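Local coordinates for protein KLLA0E03807p (Kluyveromyces lactis, PDB 3SQI) that binds DNA through this N-terminal portion of Ndc10, which resembles DNA recombinases, and serves as a platform for assembling the inner kinetochore in budding yeast, at residues Ile109-Leu117 with Thr254-Pro262; Asp142-Phe153 with Tyr242-Tyr252. One frame throughout, in Å; residues are numbered along the deposited sequence.

Contact 1 of 2, residues Ile109-Leu117 with Thr254-Pro262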
loop_
_atom_site.group_PDB
_atom_site.type_symbol
_atom_site.label_atom_id
_atom_site.label_comp_id
_atom_site.label_asym_id
_atom_site.label_seq_id
_atom_site.Cartn_x
_atom_site.Cartn_y
_atom_site.Cartn_z
ATOM N N ILE A 109 1.163 12.588 9.735
ATOM C CA ILE A 109 1.819 11.691 10.685
ATOM C C ILE A 109 2.755 10.803 9.895
ATOM O O ILE A 109 3.887 10.540 10.304
ATOM C CB ILE A 109 0.835 10.805 11.466
ATOM C CG1 ILE A 109 -0.079 11.655 12.358
ATOM C CG2 ILE A 109 1.605 9.794 12.311
ATOM C CD1 ILE A 109 -1.202 12.363 11.617
ATOM N N LEU A 110 2.265 10.347 8.748
ATOM C CA LEU A 110 3.104 9.666 7.776
ATOM C C LEU A 110 4.314 10.546 7.469
ATOM O O LEU A 110 5.428 10.249 7.894
ATOM C CB LEU A 110 2.309 9.403 6.497
ATOM C CG LEU A 110 2.978 8.548 5.423
ATOM C CD1 LEU A 110 2.892 7.069 5.784
ATOM C CD2 LEU A 110 2.337 8.813 4.072
ATOM N N GLN A 111 4.072 11.655 6.773
ATOM C CA GLN A 111 5.130 12.589 6.392
ATOM C C GLN A 111 6.061 12.845 7.558
ATOM O O GLN A 111 7.231 12.449 7.536
ATOM C CB GLN A 111 4.539 13.925 5.943
ATOM C CG GLN A 111 3.584 13.860 4.760
ATOM C CD GLN A 111 3.090 15.241 4.357
ATOM O OE1 GLN A 111 3.385 16.235 5.022
ATOM N NE2 GLN A 111 2.338 15.308 3.266
ATOM N N LYS A 112 5.527 13.459 8.606
ATOM C CA LYS A 112 6.357 13.823 9.749
ATOM C C LYS A 112 7.293 12.698 10.174
ATOM O O LYS A 112 8.448 12.957 10.486
ATOM C CB LYS A 112 5.503 14.282 10.930
ATOM C CG LYS A 112 6.271 14.380 12.236
ATOM C CD LYS A 112 7.125 15.630 12.282
ATOM C CE LYS A 112 7.770 15.808 13.643
ATOM N NZ LYS A 112 6.745 15.833 14.718
ATOM N N ILE A 113 6.818 11.458 10.143
ATOM C CA ILE A 113 7.684 10.341 10.484
ATOM C C ILE A 113 8.678 10.018 9.361
ATOM O O ILE A 113 9.898 10.029 9.569
ATOM C CB ILE A 113 6.914 9.059 10.850
ATOM C CG1 ILE A 113 6.321 9.157 12.256
ATOM C CG2 ILE A 113 7.851 7.868 10.787
ATOM C CD1 ILE A 113 6.464 7.876 13.096
ATOM N N SER A 114 8.139 9.683 8.188
ATOM C CA SER A 114 8.920 8.982 7.178
ATOM C C SER A 114 10.255 9.704 7.065
ATOM O O SER A 114 11.321 9.142 7.332
ATOM C CB SER A 114 8.193 8.966 5.848
ATOM O OG SER A 114 6.865 8.533 5.990
ATOM N N ILE A 115 10.164 10.998 6.802
ATOM C CA ILE A 115 11.334 11.872 6.680
ATOM C C ILE A 115 12.388 11.646 7.777
ATOM O O ILE A 115 13.540 11.294 7.497
ATOM C CB ILE A 115 10.893 13.344 6.671
ATOM C CG1 ILE A 115 12.031 14.273 6.269
ATOM C CG2 ILE A 115 10.265 13.752 7.997
ATOM C CD1 ILE A 115 11.717 15.713 6.543
ATOM N N ASN A 116 11.999 11.882 9.022
ATOM C CA ASN A 116 12.888 11.674 10.166
ATOM C C ASN A 116 13.542 10.289 10.195
ATOM O O ASN A 116 14.690 10.152 10.618
ATOM C CB ASN A 116 12.148 11.896 11.491
ATOM C CG ASN A 116 11.794 13.348 11.729
ATOM O OD1 ASN A 116 12.559 14.094 12.338
ATOM N ND2 ASN A 116 10.633 13.757 11.249
ATOM N N LEU A 117 12.804 9.262 9.782
ATOM C CA LEU A 117 13.349 7.906 9.753
ATOM C C LEU A 117 14.286 7.654 8.562
ATOM O O LEU A 117 15.117 6.745 8.603
ATOM C CB LEU A 117 12.237 6.859 9.818
ATOM C CG LEU A 117 11.896 6.439 11.249
ATOM C CD1 LEU A 117 11.178 5.085 11.276
ATOM C CD2 LEU A 117 13.154 6.377 12.061
ATOM N N THR A 254 9.351 4.806 20.665
ATOM C CA THR A 254 10.666 5.427 20.618
ATOM C C THR A 254 10.720 6.490 19.525
ATOM O O THR A 254 11.237 7.586 19.736
ATOM C CB THR A 254 11.780 4.382 20.367
ATOM O OG1 THR A 254 11.589 3.250 21.224
ATOM C CG2 THR A 254 13.143 4.985 20.644
ATOM N N ILE A 255 10.179 6.165 18.357
ATOM C CA ILE A 255 10.189 7.098 17.237
ATOM C C ILE A 255 9.111 8.173 17.351
ATOM O O ILE A 255 9.378 9.349 17.101
ATOM C CB ILE A 255 10.050 6.371 15.885
ATOM C CG1 ILE A 255 10.235 7.361 14.738
ATOM C CG2 ILE A 255 8.704 5.679 15.781
ATOM C CD1 ILE A 255 11.546 8.117 14.793
ATOM N N PHE A 256 7.899 7.771 17.730
ATOM C CA PHE A 256 6.813 8.716 17.948
ATOM C C PHE A 256 7.231 9.761 18.981
ATOM O O PHE A 256 6.948 10.951 18.831
ATOM C CB PHE A 256 5.549 7.982 18.404
ATOM C CG PHE A 256 4.624 7.616 17.283
ATOM C CD1 PHE A 256 3.362 8.176 17.201
ATOM C CD2 PHE A 256 5.022 6.726 16.300
ATOM C CE1 PHE A 256 2.509 7.846 16.167
ATOM C CE2 PHE A 256 4.174 6.392 15.259
ATOM C CZ PHE A 256 2.916 6.955 15.191
ATOM N N LYS A 257 7.909 9.313 20.029
ATOM C CA LYS A 257 8.452 10.240 21.009
ATOM C C LYS A 257 9.274 11.309 20.292
ATOM O O LYS A 257 8.888 12.478 20.247
ATOM C CB LYS A 257 9.320 9.507 22.041
ATOM C CG LYS A 257 8.546 8.661 23.056
ATOM C CD LYS A 257 9.495 7.988 24.051
ATOM C CE LYS A 257 8.774 7.007 24.973
ATOM N NZ LYS A 257 8.272 7.632 26.234
ATOM N N TYR A 258 10.390 10.884 19.707
ATOM C CA TYR A 258 11.326 11.775 19.017
ATOM C C TYR A 258 10.628 12.657 17.976
ATOM O O TYR A 258 11.065 13.777 17.705
ATOM C CB TYR A 258 12.443 10.933 18.388
ATOM C CG TYR A 258 13.419 11.650 17.476
ATOM C CD1 TYR A 258 14.646 12.100 17.946
ATOM C CD2 TYR A 258 13.136 11.823 16.130
ATOM C CE1 TYR A 258 15.547 12.731 17.102
ATOM C CE2 TYR A 258 14.029 12.450 15.282
ATOM C CZ TYR A 258 15.229 12.903 15.769
ATOM O OH TYR A 258 16.108 13.525 14.913
ATOM N N CYS A 259 9.539 12.157 17.401
ATOM C CA CYS A 259 8.760 12.943 16.448
ATOM C C CYS A 259 7.715 13.796 17.165
ATOM O O CYS A 259 7.094 14.672 16.565
ATOM C CB CYS A 259 8.087 12.037 15.412
ATOM S SG CYS A 259 9.275 11.142 14.387
ATOM N N GLN A 260 7.504 13.512 18.447
ATOM C CA GLN A 260 6.533 14.243 19.251
ATOM C C GLN A 260 5.115 14.092 18.723
ATOM O O GLN A 260 4.366 15.070 18.664
ATOM C CB GLN A 260 6.899 15.724 19.330
ATOM C CG GLN A 260 8.281 15.985 19.912
ATOM C CD GLN A 260 8.590 17.464 20.048
ATOM O OE1 GLN A 260 8.870 17.950 21.139
ATOM N NE2 GLN A 260 8.548 18.183 18.934
ATOM N N LEU A 261 4.746 12.870 18.348
ATOM C CA LEU A 261 3.370 12.584 17.984
ATOM C C LEU A 261 2.848 11.565 18.984
ATOM O O LEU A 261 3.594 10.681 19.417
ATOM C CB LEU A 261 3.302 12.011 16.572
ATOM C CG LEU A 261 3.847 12.935 15.485
ATOM C CD1 LEU A 261 4.116 12.170 14.193
ATOM C CD2 LEU A 261 2.901 14.113 15.265
ATOM N N PRO A 262 1.563 11.681 19.356
ATOM C CA PRO A 262 0.965 10.761 20.331
ATOM C C PRO A 262 0.881 9.358 19.749
ATOM O O PRO A 262 0.646 9.205 18.547
ATOM C CB PRO A 262 -0.435 11.340 20.549
ATOM C CG PRO A 262 -0.724 12.107 19.303
ATOM C CD PRO A 262 0.599 12.684 18.877
#

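Contact 2 of 2, residues Asp142-Phe153 with Tyr242-Tyr252. With nucleotides of chain C.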
loop_
_atom_site.group_PDB
_atom_site.type_symbol
_atom_site.label_atom_id
_atom_site.label_comp_id
_atom_site.label_asym_id
_atom_site.label_seq_id
_atom_site.Cartn_x
_atom_site.Cartn_y
_atom_site.Cartn_z
ATOM N N ASP A 142 7.737 -1.211 7.986
ATOM C CA ASP A 142 6.564 -1.746 8.682
ATOM C C ASP A 142 5.442 -0.704 8.856
ATOM O O ASP A 142 4.266 -0.981 8.598
ATOM C CB ASP A 142 6.936 -2.336 10.029
ATOM C CG ASP A 142 5.767 -3.010 10.691
ATOM O OD1 ASP A 142 5.146 -2.390 11.580
ATOM O OD2 ASP A 142 5.455 -4.155 10.303
ATOM N N PHE A 143 5.819 0.496 9.284
ATOM C CA PHE A 143 4.878 1.601 9.432
ATOM C C PHE A 143 4.210 2.011 8.115
ATOM O O PHE A 143 2.987 2.020 8.016
ATOM C CB PHE A 143 5.590 2.800 10.059
ATOM C CG PHE A 143 4.751 4.041 10.136
ATOM C CD1 PHE A 143 3.729 4.148 11.065
ATOM C CD2 PHE A 143 5.003 5.116 9.302
ATOM C CE1 PHE A 143 2.961 5.299 11.143
ATOM C CE2 PHE A 143 4.242 6.269 9.376
ATOM C CZ PHE A 143 3.219 6.361 10.297
ATOM N N GLN A 144 5.010 2.356 7.110
ATOM C CA GLN A 144 4.485 2.814 5.826
ATOM C C GLN A 144 3.545 1.747 5.267
ATOM O O GLN A 144 2.558 2.037 4.576
ATOM C CB GLN A 144 5.631 3.066 4.837
ATOM C CG GLN A 144 6.658 4.098 5.279
ATOM C CD GLN A 144 7.307 4.824 4.102
ATOM O OE1 GLN A 144 7.578 4.226 3.055
ATOM N NE2 GLN A 144 7.543 6.125 4.265
ATOM N N TRP A 145 3.874 0.501 5.580
ATOM C CA TRP A 145 3.137 -0.652 5.098
ATOM C C TRP A 145 1.768 -0.720 5.762
ATOM O O TRP A 145 0.759 -0.776 5.075
ATOM C CB TRP A 145 3.933 -1.911 5.415
ATOM C CG TRP A 145 3.348 -3.163 4.881
ATOM C CD1 TRP A 145 2.377 -3.275 3.940
ATOM C CD2 TRP A 145 3.708 -4.499 5.259
ATOM N NE1 TRP A 145 2.103 -4.606 3.701
ATOM C CE2 TRP A 145 2.906 -5.377 4.501
ATOM C CE3 TRP A 145 4.630 -5.038 6.166
ATOM C CZ2 TRP A 145 2.996 -6.767 4.619
ATOM C CZ3 TRP A 145 4.717 -6.417 6.288
ATOM C CH2 TRP A 145 3.903 -7.266 5.520
ATOM N N LYS A 146 1.729 -0.703 7.096
ATOM C CA LYS A 146 0.446 -0.672 7.806
ATOM C C LYS A 146 -0.377 0.507 7.310
ATOM O O LYS A 146 -1.499 0.355 6.845
ATOM C CB LYS A 146 0.661 -0.534 9.308
ATOM C CG LYS A 146 -0.600 -0.291 10.092
ATOM C CD LYS A 146 -1.462 -1.538 10.142
ATOM C CE LYS A 146 -2.461 -1.507 11.316
ATOM N NZ LYS A 146 -3.494 -0.426 11.208
ATOM N N PHE A 147 0.218 1.685 7.381
ATOM C CA PHE A 147 -0.421 2.907 6.928
ATOM C C PHE A 147 -1.070 2.773 5.549
ATOM O O PHE A 147 -2.184 3.242 5.351
ATOM C CB PHE A 147 0.620 4.018 6.894
ATOM C CG PHE A 147 0.043 5.393 6.891
ATOM C CD1 PHE A 147 0.155 6.200 8.012
ATOM C CD2 PHE A 147 -0.596 5.890 5.765
ATOM C CE1 PHE A 147 -0.367 7.480 8.017
ATOM C CE2 PHE A 147 -1.127 7.172 5.764
ATOM C CZ PHE A 147 -1.015 7.969 6.895
ATOM N N ASN A 148 -0.381 2.161 4.590
ATOM C CA ASN A 148 -0.943 2.027 3.238
ATOM C C ASN A 148 -1.956 0.891 3.057
ATOM O O ASN A 148 -2.968 1.054 2.384
ATOM C CB ASN A 148 0.162 1.919 2.180
ATOM C CG ASN A 148 0.578 3.271 1.636
ATOM O OD1 ASN A 148 0.779 4.223 2.392
ATOM N ND2 ASN A 148 0.690 3.370 0.315
ATOM N N THR A 149 -1.656 -0.266 3.633
ATOM C CA THR A 149 -2.503 -1.445 3.504
ATOM C C THR A 149 -3.512 -1.661 4.650
ATOM O O THR A 149 -4.432 -2.469 4.526
ATOM C CB THR A 149 -1.625 -2.699 3.432
ATOM O OG1 THR A 149 -2.424 -3.815 3.038
ATOM C CG2 THR A 149 -0.999 -2.989 4.804
ATOM N N ASN A 150 -3.346 -0.934 5.749
ATOM C CA ASN A 150 -4.120 -1.178 6.973
ATOM C C ASN A 150 -4.298 -2.658 7.366
ATOM O O ASN A 150 -5.415 -3.171 7.390
ATOM C CB ASN A 150 -5.473 -0.468 6.918
ATOM C CG ASN A 150 -6.282 -0.672 8.176
ATOM O OD1 ASN A 150 -5.916 -0.191 9.249
ATOM N ND2 ASN A 150 -7.388 -1.393 8.056
ATOM N N VAL A 151 -3.198 -3.330 7.707
ATOM C CA VAL A 151 -3.240 -4.761 8.030
ATOM C C VAL A 151 -2.848 -5.097 9.485
ATOM O O VAL A 151 -2.052 -4.399 10.115
ATOM C CB VAL A 151 -2.348 -5.581 7.053
ATOM C CG1 VAL A 151 -2.362 -7.057 7.421
ATOM C CG2 VAL A 151 -2.810 -5.393 5.611
ATOM N N SER A 152 -3.413 -6.179 10.009
ATOM C CA SER A 152 -3.029 -6.688 11.319
ATOM C C SER A 152 -1.533 -6.972 11.374
ATOM O O SER A 152 -0.934 -7.342 10.368
ATOM C CB SER A 152 -3.784 -7.981 11.608
ATOM O OG SER A 152 -3.082 -8.772 12.550
ATOM N N PHE A 153 -0.921 -6.803 12.542
ATOM C CA PHE A 153 0.493 -7.144 12.682
ATOM C C PHE A 153 0.726 -8.633 12.460
ATOM O O PHE A 153 1.539 -9.029 11.622
ATOM C CB PHE A 153 1.025 -6.755 14.057
ATOM C CG PHE A 153 2.400 -7.300 14.346
ATOM C CD1 PHE A 153 3.534 -6.582 13.995
ATOM C CD2 PHE A 153 2.557 -8.536 14.953
ATOM C CE1 PHE A 153 4.797 -7.083 14.251
ATOM C CE2 PHE A 153 3.817 -9.040 15.214
ATOM C CZ PHE A 153 4.939 -8.312 14.861
ATOM N N TYR A 242 9.913 -12.973 11.038
ATOM C CA TYR A 242 9.590 -11.574 11.247
ATOM C C TYR A 242 10.001 -11.233 12.676
ATOM O O TYR A 242 10.018 -12.113 13.534
ATOM C CB TYR A 242 8.086 -11.398 11.063
ATOM C CG TYR A 242 7.658 -10.083 10.463
ATOM C CD1 TYR A 242 7.784 -9.840 9.103
ATOM C CD2 TYR A 242 7.094 -9.094 11.253
ATOM C CE1 TYR A 242 7.380 -8.636 8.554
ATOM C CE2 TYR A 242 6.688 -7.892 10.716
ATOM C CZ TYR A 242 6.829 -7.667 9.371
ATOM O OH TYR A 242 6.414 -6.462 8.857
ATOM N N PRO A 243 10.351 -9.961 12.939
ATOM C CA PRO A 243 10.727 -9.560 14.299
ATOM C C PRO A 243 9.558 -9.792 15.242
ATOM O O PRO A 243 8.409 -9.794 14.799
ATOM C CB PRO A 243 10.986 -8.055 14.167
ATOM C CG PRO A 243 11.202 -7.821 12.718
ATOM C CD PRO A 243 10.337 -8.818 12.016
ATOM N N ARG A 244 9.841 -9.979 16.525
ATOM C CA ARG A 244 8.786 -10.248 17.493
ATOM C C ARG A 244 7.933 -9.014 17.795
ATOM O O ARG A 244 8.359 -7.875 17.597
ATOM C CB ARG A 244 9.374 -10.843 18.773
ATOM C CG ARG A 244 10.032 -12.200 18.556
ATOM C CD ARG A 244 9.150 -13.100 17.699
ATOM N NE ARG A 244 9.579 -14.497 17.717
ATOM C CZ ARG A 244 9.969 -15.175 16.643
ATOM N NH1 ARG A 244 9.988 -14.585 15.456
ATOM N NH2 ARG A 244 10.336 -16.445 16.755
ATOM N N GLU A 245 6.722 -9.255 18.283
ATOM C CA GLU A 245 5.740 -8.193 18.478
ATOM C C GLU A 245 6.163 -7.122 19.481
ATOM O O GLU A 245 6.053 -5.921 19.207
ATOM C CB GLU A 245 4.393 -8.784 18.891
ATOM C CG GLU A 245 3.329 -7.738 19.162
ATOM C CD GLU A 245 2.090 -8.328 19.803
ATOM O OE1 GLU A 245 1.915 -9.563 19.718
ATOM O OE2 GLU A 245 1.298 -7.560 20.398
ATOM N N LEU A 246 6.643 -7.550 20.644
ATOM C CA LEU A 246 7.017 -6.593 21.679
ATOM C C LEU A 246 8.223 -5.762 21.244
ATOM O O LEU A 246 8.329 -4.587 21.588
ATOM C CB LEU A 246 7.296 -7.286 23.014
ATOM C CG LEU A 246 6.704 -6.583 24.245
ATOM C CD1 LEU A 246 7.200 -7.201 25.557
ATOM C CD2 LEU A 246 6.996 -5.089 24.210
ATOM N N THR A 247 9.127 -6.374 20.486
ATOM C CA THR A 247 10.275 -5.661 19.944
ATOM C C THR A 247 9.835 -4.419 19.167
ATOM O O THR A 247 10.131 -3.280 19.560
ATOM C CB THR A 247 11.092 -6.566 19.022
ATOM O OG1 THR A 247 11.583 -7.687 19.768
ATOM C CG2 THR A 247 12.257 -5.794 18.425
ATOM N N LEU A 248 9.132 -4.637 18.061
ATOM C CA LEU A 248 8.567 -3.524 17.315
ATOM C C LEU A 248 7.810 -2.584 18.244
ATOM O O LEU A 248 7.927 -1.365 18.126
ATOM C CB LEU A 248 7.633 -4.016 16.211
ATOM C CG LEU A 248 8.250 -4.326 14.846
ATOM C CD1 LEU A 248 7.168 -4.275 13.775
ATOM C CD2 LEU A 248 9.377 -3.352 14.513
ATOM N N GLY A 249 7.032 -3.157 19.161
ATOM C CA GLY A 249 6.280 -2.373 20.126
ATOM C C GLY A 249 7.141 -1.410 20.927
ATOM O O GLY A 249 6.657 -0.388 21.413
ATOM N N ASN A 250 8.412 -1.758 21.094
ATOM C CA ASN A 250 9.389 -0.858 21.696
ATOM C C ASN A 250 9.879 0.163 20.692
ATOM O O ASN A 250 9.921 1.361 20.976
ATOM C CB ASN A 250 10.579 -1.643 22.246
ATOM C CG ASN A 250 10.187 -2.573 23.372
ATOM O OD1 ASN A 250 9.316 -2.251 24.184
ATOM N ND2 ASN A 250 10.818 -3.740 23.422
ATOM N N TRP A 251 10.243 -0.319 19.508
ATOM C CA TRP A 251 10.772 0.559 18.471
ATOM C C TRP A 251 9.838 1.734 18.181
ATOM O O TRP A 251 10.293 2.860 17.967
ATOM C CB TRP A 251 11.058 -0.227 17.188
ATOM C CG TRP A 251 12.149 -1.242 17.347
ATOM C CD1 TRP A 251 12.472 -1.924 18.483
ATOM C CD2 TRP A 251 13.070 -1.683 16.341
ATOM N NE1 TRP A 251 13.531 -2.765 18.247
ATOM C CE2 TRP A 251 13.918 -2.635 16.940
ATOM C CE3 TRP A 251 13.258 -1.364 14.994
ATOM C CZ2 TRP A 251 14.941 -3.271 16.239
ATOM C CZ3 TRP A 251 14.277 -1.997 14.299
ATOM C CH2 TRP A 251 15.104 -2.940 14.923
ATOM N N TYR A 252 8.534 1.463 18.189
ATOM C CA TYR A 252 7.522 2.440 17.794
ATOM C C TYR A 252 7.399 3.684 18.673
ATOM O O TYR A 252 7.566 4.800 18.184
ATOM C CB TYR A 252 6.160 1.763 17.660
ATOM C CG TYR A 252 5.731 1.544 16.230
ATOM C CD1 TYR A 252 5.214 2.588 15.476
ATOM C CD2 TYR A 252 5.837 0.294 15.636
ATOM C CE1 TYR A 252 4.816 2.395 14.165
ATOM C CE2 TYR A 252 5.443 0.089 14.325
ATOM C CZ TYR A 252 4.932 1.144 13.594
ATOM O OH TYR A 252 4.539 0.944 12.290
ATOM P P DT C 6 13.661 -10.714 17.480
ATOM O OP1 DT C 6 13.447 -11.347 16.160
ATOM O OP2 DT C 6 12.511 -10.137 18.209
ATOM O "O5'" DT C 6 14.378 -11.773 18.434
ATOM C "C5'" DT C 6 13.635 -12.898 18.838
ATOM C "C4'" DT C 6 13.972 -13.285 20.262
ATOM O "O4'" DT C 6 14.346 -12.156 21.090
ATOM C "C3'" DT C 6 12.826 -13.947 21.025
ATOM O "O3'" DT C 6 13.078 -15.346 21.028
ATOM C "C2'" DT C 6 12.909 -13.327 22.426
ATOM C "C1'" DT C 6 14.316 -12.742 22.371
ATOM N N1 DT C 6 14.724 -11.783 23.449
ATOM C C2 DT C 6 15.317 -12.297 24.591
ATOM O O2 DT C 6 15.514 -13.485 24.776
ATOM N N3 DT C 6 15.675 -11.366 25.527
ATOM C C4 DT C 6 15.509 -10.001 25.430
ATOM O O4 DT C 6 15.871 -9.254 26.330
ATOM C C5 DT C 6 14.895 -9.526 24.208
ATOM C C7 DT C 6 14.666 -8.059 23.997
ATOM C C6 DT C 6 14.537 -10.425 23.281
ATOM P P DT C 7 11.919 -16.380 20.618
ATOM O OP1 DT C 7 12.508 -17.384 19.700
ATOM O OP2 DT C 7 10.739 -15.595 20.191
ATOM O "O5'" DT C 7 11.547 -17.088 22.005
ATOM C "C5'" DT C 7 11.104 -16.290 23.098
ATOM C "C4'" DT C 7 11.784 -16.675 24.400
ATOM O "O4'" DT C 7 12.568 -15.551 24.879
ATOM C "C3'" DT C 7 10.814 -17.034 25.523
ATOM O "O3'" DT C 7 11.219 -18.219 26.194
ATOM C "C2'" DT C 7 10.873 -15.832 26.460
ATOM C "C1'" DT C 7 12.300 -15.347 26.251
ATOM N N1 DT C 7 12.448 -13.903 26.581
ATOM C C2 DT C 7 13.028 -13.525 27.777
ATOM O O2 DT C 7 13.452 -14.313 28.607
ATOM N N3 DT C 7 13.099 -12.166 27.967
ATOM C C4 DT C 7 12.657 -11.178 27.105
ATOM O O4 DT C 7 12.764 -9.982 27.362
ATOM C C5 DT C 7 12.060 -11.648 25.879
ATOM C C7 DT C 7 11.541 -10.669 24.868
ATOM C C6 DT C 7 11.984 -12.968 25.681
ATOM P P DT C 5 17.328 -4.761 19.596
ATOM O OP1 DT C 5 17.552 -3.869 18.433
ATOM O OP2 DT C 5 16.788 -4.211 20.857
ATOM O "O5'" DT C 5 16.359 -5.968 19.184
ATOM C "C5'" DT C 5 16.646 -6.672 17.981
ATOM C "C4'" DT C 5 16.461 -8.174 18.128
ATOM O "O4'" DT C 5 17.245 -8.687 19.233
ATOM C "C3'" DT C 5 15.035 -8.649 18.362
ATOM O "O3'" DT C 5 14.763 -9.560 17.301
ATOM C "C2'" DT C 5 15.064 -9.278 19.762
ATOM C "C1'" DT C 5 16.521 -9.686 19.916
ATOM N N1 DT C 5 17.077 -9.672 21.300
ATOM C C2 DT C 5 17.401 -10.848 21.961
ATOM O O2 DT C 5 17.231 -11.961 21.498
ATOM N N3 DT C 5 17.930 -10.676 23.216
ATOM C C4 DT C 5 18.167 -9.472 23.848
ATOM O O4 DT C 5 18.635 -9.407 24.976
ATOM C C5 DT C 5 17.819 -8.291 23.099
ATOM C C7 DT C 5 18.028 -6.935 23.698
ATOM C C6 DT C 5 17.299 -8.439 21.878
#

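Contact 1 of 2, residues Ile109-Leu117 with Thr254-Pro262
Ile113 is the central bump of this contact, its side chain pressing into a hollow lined by Ile255, Phe256, Cys259 and Leu261. Ile113 CD1 lies 3.5 Å from Phe256 CE2, the two side chains crossing at about a right angle, while CG1 faces Cys259 SG at 4.1 Å. Chi1 -76° sets CG1 beside the backbone N, over Cys259, and the turn about the CB-CG1 bond then brings CD1 to the Phe256 ring. In return Leu261, just beyond the helix end, fills the notch between Ile109, Lys112 and Ile113. Leu261 CD1 sits 3.9 Å from Ile109 CG2 and 3.7 Å from Lys112 CG, so the aliphatic part of the lysine serves as one wall. One turn on, Cys259 SG also meets Asn116 CB, and Leu117 CD2 closes the far end against Ile255 CD1 at 3.6 Å. This is steep helix-helix packing within the CBF3-subunit domain 2 family region of the DNA-binding portion, at 102° with axes 10.3 Å apart over these short segments. A Schellman motif at Gln260 ends helix 245-259 and turns the chain so that Leu261 points back at helix 107-118. The Asn116 side-chain amide hydrogen-bonds to backbone Gln393 O and Ile395 N, and the Tyr258 hydroxyl to Asp396. A later loop, 393-396, thus lies against one flank; helix 133-149 packs on Leu110, Ser114 and Leu117, and Trp268 of helix 265-269 meets the Phe256 ring.

Contact 2 of 2, residues Asp142-Phe153 with Tyr242-Tyr252
Asp142 reaches between Tyr242 and Tyr252, chi1 -174° setting CG anti to the backbone N and carrying the carboxylate out to both. Asp142 OD2 takes a 2.9 Å hydrogen bond from Tyr242 OH on the anti lone pair; OD1 receives a weak one from Tyr252 OH and is salt-bridged to Arg156. Leu248 CD1 packs 3.5 Å from Asp142 OD1. At Phe143, CD1 meets Tyr252 CE1 at 3.7 Å, and the tyrosine hydroxyl lies at the edge of the phenyl ring. Trp145 presents its CZ3 edge to Tyr242, 3.9 Å from CZ. At the start of helix 153-158, Phe153 lays a face over Glu245 CG and brings CE1 to 3.7 Å from Leu248 CD1; the Tyr242 edge points at its face in an offset edge-to-face pair, planes 72° apart. A leucine in place of Tyr242 would probably leave Asp142 OD2 without this donor and open a gap between Trp145 and Phe153. Arg244 N and Thr247 OG1 donate hydrogen bonds to OP2 of DT6 of chain C, and Arg244 NE to OP2 of DT7 of chain C, so the start of helix 245-259 grips the DNA backbone. Helix 265-269 packs on Lys146 and Leu248, and strand 185-187 on Trp145.

How the contacts relate
After five earlier helices, helix 107-118 supplies 109-117; helix 133-149 follows and gives most of 142-153. The chain then runs through a three-stranded antiparallel sheet and further helices before returning in helix 245-259, whose start closes contact 2 and whose end closes contact 1. The loop of contact 2 is therefore nested inside that of contact 1. One helix thus joins two earlier ones, which also touch each other: Leu110 packs on Phe143 and Phe147, and Ser114 OG and Gln144 NE2 probably share a weak hydrogen bond. With centres 14 Å apart, the contacts tie helices 107-118, 133-149 and 245-259 into one cluster, with the DNA backbone bound at the start of the last.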